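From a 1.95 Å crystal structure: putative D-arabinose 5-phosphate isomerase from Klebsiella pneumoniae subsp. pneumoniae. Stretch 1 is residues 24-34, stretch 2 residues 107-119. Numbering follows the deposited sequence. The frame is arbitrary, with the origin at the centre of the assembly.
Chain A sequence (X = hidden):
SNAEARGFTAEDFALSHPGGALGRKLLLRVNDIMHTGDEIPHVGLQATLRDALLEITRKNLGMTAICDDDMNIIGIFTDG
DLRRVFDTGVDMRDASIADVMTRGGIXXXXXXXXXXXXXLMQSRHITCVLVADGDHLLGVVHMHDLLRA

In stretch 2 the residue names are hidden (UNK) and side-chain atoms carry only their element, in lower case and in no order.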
# COMPACT_ATOMS: atom_id res chain seq x y z
N ARG A 24 -1.30 -19.57 14.35
CA ARG A 24 -1.98 -20.67 13.66
C ARG A 24 -2.35 -20.29 12.23
O ARG A 24 -2.24 -21.11 11.33
CB ARG A 24 -3.24 -21.11 14.41
CG ARG A 24 -2.96 -22.10 15.52
CD ARG A 24 -4.20 -22.39 16.37
NE ARG A 24 -4.08 -21.84 17.73
CZ ARG A 24 -4.85 -20.88 18.26
NH1 ARG A 24 -5.85 -20.33 17.57
NH2 ARG A 24 -4.62 -20.49 19.51
N LYS A 25 -2.77 -19.04 12.03
CA LYS A 25 -3.12 -18.61 10.68
C LYS A 25 -1.88 -18.57 9.80
O LYS A 25 -1.97 -18.88 8.62
CB LYS A 25 -3.88 -17.28 10.64
CG LYS A 25 -5.13 -17.39 9.73
CD LYS A 25 -5.37 -16.23 8.81
CE LYS A 25 -6.75 -16.35 8.15
NZ LYS A 25 -6.91 -15.35 7.04
N LEU A 26 -0.72 -18.24 10.37
CA LEU A 26 0.52 -18.22 9.60
C LEU A 26 1.04 -19.62 9.21
O LEU A 26 1.97 -19.74 8.42
CB LEU A 26 1.62 -17.45 10.34
CG LEU A 26 1.38 -15.95 10.58
CD1 LEU A 26 2.56 -15.36 11.35
CD2 LEU A 26 1.15 -15.21 9.28
N LEU A 27 0.42 -20.68 9.74
CA LEU A 27 0.80 -22.05 9.35
C LEU A 27 -0.11 -22.59 8.25
O LEU A 27 0.10 -23.67 7.76
CB LEU A 27 0.79 -22.99 10.57
CG LEU A 27 1.87 -22.71 11.61
CD1 LEU A 27 1.80 -23.75 12.72
CD2 LEU A 27 3.26 -22.66 10.97
N LEU A 28 -1.09 -21.80 7.81
CA LEU A 28 -1.97 -22.21 6.71
C LEU A 28 -1.28 -22.04 5.36
O LEU A 28 -0.39 -21.18 5.19
CB LEU A 28 -3.26 -21.40 6.71
CG LEU A 28 -4.17 -21.53 7.94
CD1 LEU A 28 -5.30 -20.49 7.81
CD2 LEU A 28 -4.70 -22.94 8.11
N ARG A 29 -1.72 -22.84 4.40
CA ARG A 29 -1.30 -22.69 3.01
C ARG A 29 -2.04 -21.50 2.40
O ARG A 29 -3.25 -21.33 2.61
CB ARG A 29 -1.61 -23.97 2.21
CG ARG A 29 -0.79 -25.15 2.65
CD ARG A 29 -1.21 -26.44 1.98
NE ARG A 29 -2.55 -26.87 2.36
CZ ARG A 29 -2.85 -27.56 3.46
NH1 ARG A 29 -4.11 -27.91 3.66
NH2 ARG A 29 -1.93 -27.91 4.36
N VAL A 30 -1.33 -20.70 1.61
CA VAL A 30 -1.95 -19.53 0.97
C VAL A 30 -3.16 -19.91 0.08
O VAL A 30 -4.11 -19.14 -0.06
CB VAL A 30 -0.95 -18.63 0.23
CG1 VAL A 30 0.05 -18.02 1.22
CG2 VAL A 30 -0.21 -19.37 -0.89
N ASN A 31 -3.15 -21.13 -0.47
CA ASN A 31 -4.27 -21.65 -1.24
C ASN A 31 -5.61 -21.46 -0.52
O ASN A 31 -6.63 -21.22 -1.14
CB ASN A 31 -4.10 -23.15 -1.45
CG ASN A 31 -4.92 -23.68 -2.58
OD1 ASN A 31 -5.00 -23.07 -3.65
ND2 ASN A 31 -5.49 -24.81 -2.38
N ASP A 32 -5.58 -21.63 0.79
CA ASP A 32 -6.78 -21.64 1.59
C ASP A 32 -7.17 -20.27 2.10
O ASP A 32 -8.19 -20.15 2.75
CB ASP A 32 -6.62 -22.64 2.74
CG ASP A 32 -6.35 -24.07 2.24
OD1 ASP A 32 -6.81 -24.41 1.13
OD2 ASP A 32 -5.65 -24.84 2.91
N ILE A 33 -6.37 -19.24 1.83
CA ILE A 33 -6.74 -17.90 2.24
C ILE A 33 -6.72 -16.87 1.12
O ILE A 33 -7.19 -15.77 1.30
CB ILE A 33 -5.88 -17.40 3.42
CG1 ILE A 33 -4.41 -17.24 3.07
CG2 ILE A 33 -5.96 -18.36 4.60
CD1 ILE A 33 -3.53 -17.62 4.33
N MSE A 34 -6.19 -17.23 -0.04
CA MSE A 34 -6.08 -16.31 -1.15
C MSE A 34 -7.44 -15.94 -1.75
O MSE A 34 -8.42 -16.69 -1.65
CB MSE A 34 -5.20 -16.90 -2.24
CG MSE A 34 -5.80 -18.08 -2.96
SE MSE A 34 -4.53 -18.88 -4.15
CE MSE A 34 -5.62 -20.22 -4.92
N UNK A 107 5.75 -13.88 -7.14
CA UNK A 107 4.70 -14.88 -6.96
C UNK A 107 5.18 -16.02 -6.09
O UNK A 107 6.37 -16.25 -5.94
n UNK A 107 5.03 -15.73 -13.22
c UNK A 107 5.38 -16.17 -8.98
n UNK A 107 5.38 -14.89 -11.09
c UNK A 107 5.27 -14.71 -12.40
c UNK A 107 4.28 -15.41 -8.31
n UNK A 107 5.42 -13.51 -12.91
c UNK A 107 5.23 -16.19 -10.47
N UNK A 108 4.22 -16.75 -5.52
CA UNK A 108 4.51 -17.92 -4.72
C UNK A 108 3.56 -19.04 -5.16
O UNK A 108 2.54 -18.79 -5.80
c UNK A 108 2.89 -17.17 -2.94
c UNK A 108 5.38 -16.60 -2.75
c UNK A 108 4.33 -17.63 -3.22
c UNK A 108 2.58 -16.75 -1.48
N UNK A 109 3.92 -20.27 -4.82
CA UNK A 109 3.10 -21.45 -5.11
C UNK A 109 1.94 -21.52 -4.12
O UNK A 109 2.03 -20.98 -3.00
n UNK A 109 6.83 -26.67 -5.17
c UNK A 109 5.91 -24.04 -5.80
n UNK A 109 5.15 -25.29 -5.95
n UNK A 109 4.81 -27.57 -5.85
c UNK A 109 5.02 -22.85 -6.07
c UNK A 109 5.60 -26.50 -5.66
c UNK A 109 3.96 -22.71 -4.99
N UNK A 110 0.86 -22.19 -4.51
CA UNK A 110 -0.30 -22.23 -3.63
C UNK A 110 -0.09 -22.99 -2.32
O UNK A 110 -0.84 -22.78 -1.37
c UNK A 110 0.55 -22.72 -5.86
c UNK A 110 -0.67 -23.54 -5.64
c UNK A 110 -1.39 -22.88 -4.51
N UNK A 111 0.91 -23.87 -2.25
CA UNK A 111 1.23 -24.56 -1.01
C UNK A 111 2.12 -23.79 -0.06
O UNK A 111 2.38 -24.24 1.05
N UNK A 112 2.57 -22.60 -0.47
CA UNK A 112 3.39 -21.76 0.39
C UNK A 112 2.64 -21.44 1.68
O UNK A 112 1.45 -21.11 1.65
o UNK A 112 4.33 -20.78 -1.59
c UNK A 112 4.75 -19.61 0.54
c UNK A 112 3.76 -20.46 -0.32
N UNK A 113 3.33 -21.56 2.81
CA UNK A 113 2.76 -21.22 4.11
C UNK A 113 2.62 -19.72 4.23
O UNK A 113 3.43 -18.96 3.69
c UNK A 113 3.61 -21.78 5.27
c UNK A 113 4.55 -23.68 6.61
c UNK A 113 2.45 -24.05 5.23
c UNK A 113 3.79 -23.30 5.33
N UNK A 114 1.57 -19.27 4.92
CA UNK A 114 1.34 -17.84 5.14
C UNK A 114 2.56 -17.19 5.77
O UNK A 114 2.91 -16.07 5.40
c UNK A 114 0.10 -17.60 5.98
N UNK A 115 3.24 -17.89 6.68
CA UNK A 115 4.45 -17.31 7.31
C UNK A 115 5.56 -17.02 6.28
O UNK A 115 6.26 -16.00 6.38
c UNK A 115 6.09 -17.36 9.23
c UNK A 115 5.01 -18.16 8.47
c UNK A 115 5.56 -19.51 7.99
N UNK A 116 5.71 -17.90 5.30
CA UNK A 116 6.74 -17.69 4.29
C UNK A 116 6.32 -16.63 3.29
O UNK A 116 7.16 -15.89 2.81
c UNK A 116 7.79 -19.97 4.62
c UNK A 116 7.11 -19.02 3.63
o UNK A 116 8.66 -19.48 5.37
o UNK A 116 7.45 -21.18 4.68
N UNK A 117 5.02 -16.52 3.02
CA UNK A 117 4.50 -15.42 2.20
C UNK A 117 4.77 -14.08 2.90
O UNK A 117 5.20 -13.10 2.29
c UNK A 117 3.02 -15.62 1.94
N UNK A 118 4.55 -14.04 4.21
CA UNK A 118 4.80 -12.81 4.98
C UNK A 118 6.28 -12.43 4.90
O UNK A 118 6.61 -11.25 4.69
c UNK A 118 4.37 -13.01 6.42
c UNK A 118 4.28 -12.38 8.81
c UNK A 118 4.62 -11.87 7.41
c UNK A 118 3.80 -10.65 7.01
N UNK A 119 7.14 -13.42 5.09
CA UNK A 119 8.59 -13.19 5.06
C UNK A 119 9.02 -12.65 3.71
O UNK A 119 9.83 -11.72 3.66
n UNK A 119 9.64 -16.03 7.27
c UNK A 119 9.38 -14.78 6.91
c UNK A 119 9.37 -14.47 5.41
o UNK A 119 9.16 -13.90 7.73

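Position 107 carries three carbons, a nitrogen, then a carbon holding two more nitrogens. That guanidinium pattern is arginine; Arg-107 reaches nothing on stretch 1, and its polar end is satisfied elsewhere in the structure.

Position 108 has four carbons, forked at the first, with one arm two carbons long. Its CA-to-CB bond points toward stretch 1, and the tip of the long arm lies 3.9 Å from Val-30 CG2. The early fork and unequal arms make it isoleucine, Ile-108, whose CD1 is that tip.

Position 109 repeats the seven-atom guanidinium pattern, but its CA-to-CB bond points away from stretch 1. It is Arg-109, and what it offers the contact is backbone: its O sits 3.5 Å from Val-30 CG2.

At position 110 three carbons close a ring onto the backbone N, which only proline does. CB of Pro-110 packs 3.7 Å from Asn-31 OD1, while its carbonyl O accepts a hydrogen bond from Asn-31 N at 3.0 Å.

Position 111 has no side-chain atoms and is glycine. An ideal CB would have room, 4.6 Å from Arg-29 CD, so this neighbour does not demand the bare backbone. The O of Gly-111 lies 3.7 Å from Arg-29 CG.

Position 112 shows one carbon bearing an oxygen and a carbon, with that first carbon, CB, 4.2 Å from Val-30 CG2: threonine. The hydroxyl OG1 of Thr-112 donates to Arg-109 O at 2.7 Å, beside the backbone bond from Thr-112 N to the same O at 3.1 Å, so the side chain reinforces the type I turn from Arg-109 to Thr-112.

Position 113 has four carbons forked at the second, one of the end carbons 3.5 Å from Leu-27 O. This is leucine, and that atom is CD2. Leu-113 occupies the N-cap position and forms a single beta bridge with Arg-29.

Position 114 has one carbon, 3.6 Å from Lys-25 O: alanine. CB of Ala-114 also meets Ile-33 CD1 at 4.0 Å and Leu-26 CD2 at 4.2 Å.

Position 115 is one carbon carrying two more, hence valine; CB of Val-115 lies 3.9 Å from Leu-26 CB.

Position 116 has two carbons, the second bearing two oxygens. Asp-116 makes no contact with stretch 1.

Position 117, a single carbon, is alanine; CB of Ala-117 touches Val-30 CG1 at 3.9 Å.

Position 118 has four carbons forked at the second, a leucine, and Leu-118 CD2 approaches Leu-26 CD2 at 4.2 Å.

Position 119 has two carbons, the second with one oxygen and one nitrogen: Asn-119, out of reach.

The rule is backbone first. Val-30 N donates to Thr-112 O, while Ala-114 N donates to Leu-28 O, both at 2.8 Å, around the Arg-29 to Leu-113 bridge. Val-115 N donates to Leu-26 O, also at 2.8 Å, so stretch 1 carbonyls receive two amides from the helix's first turn. Leu-26 and Val-30 then supply the buried apolar surface, and the alanines at 114 and 117 point their CB atoms toward stretch 1, where Ala-114 CB lies 3.6 Å from Lys-25 O.

Stretch 2 (107-119) RIRPGTLAVDALN
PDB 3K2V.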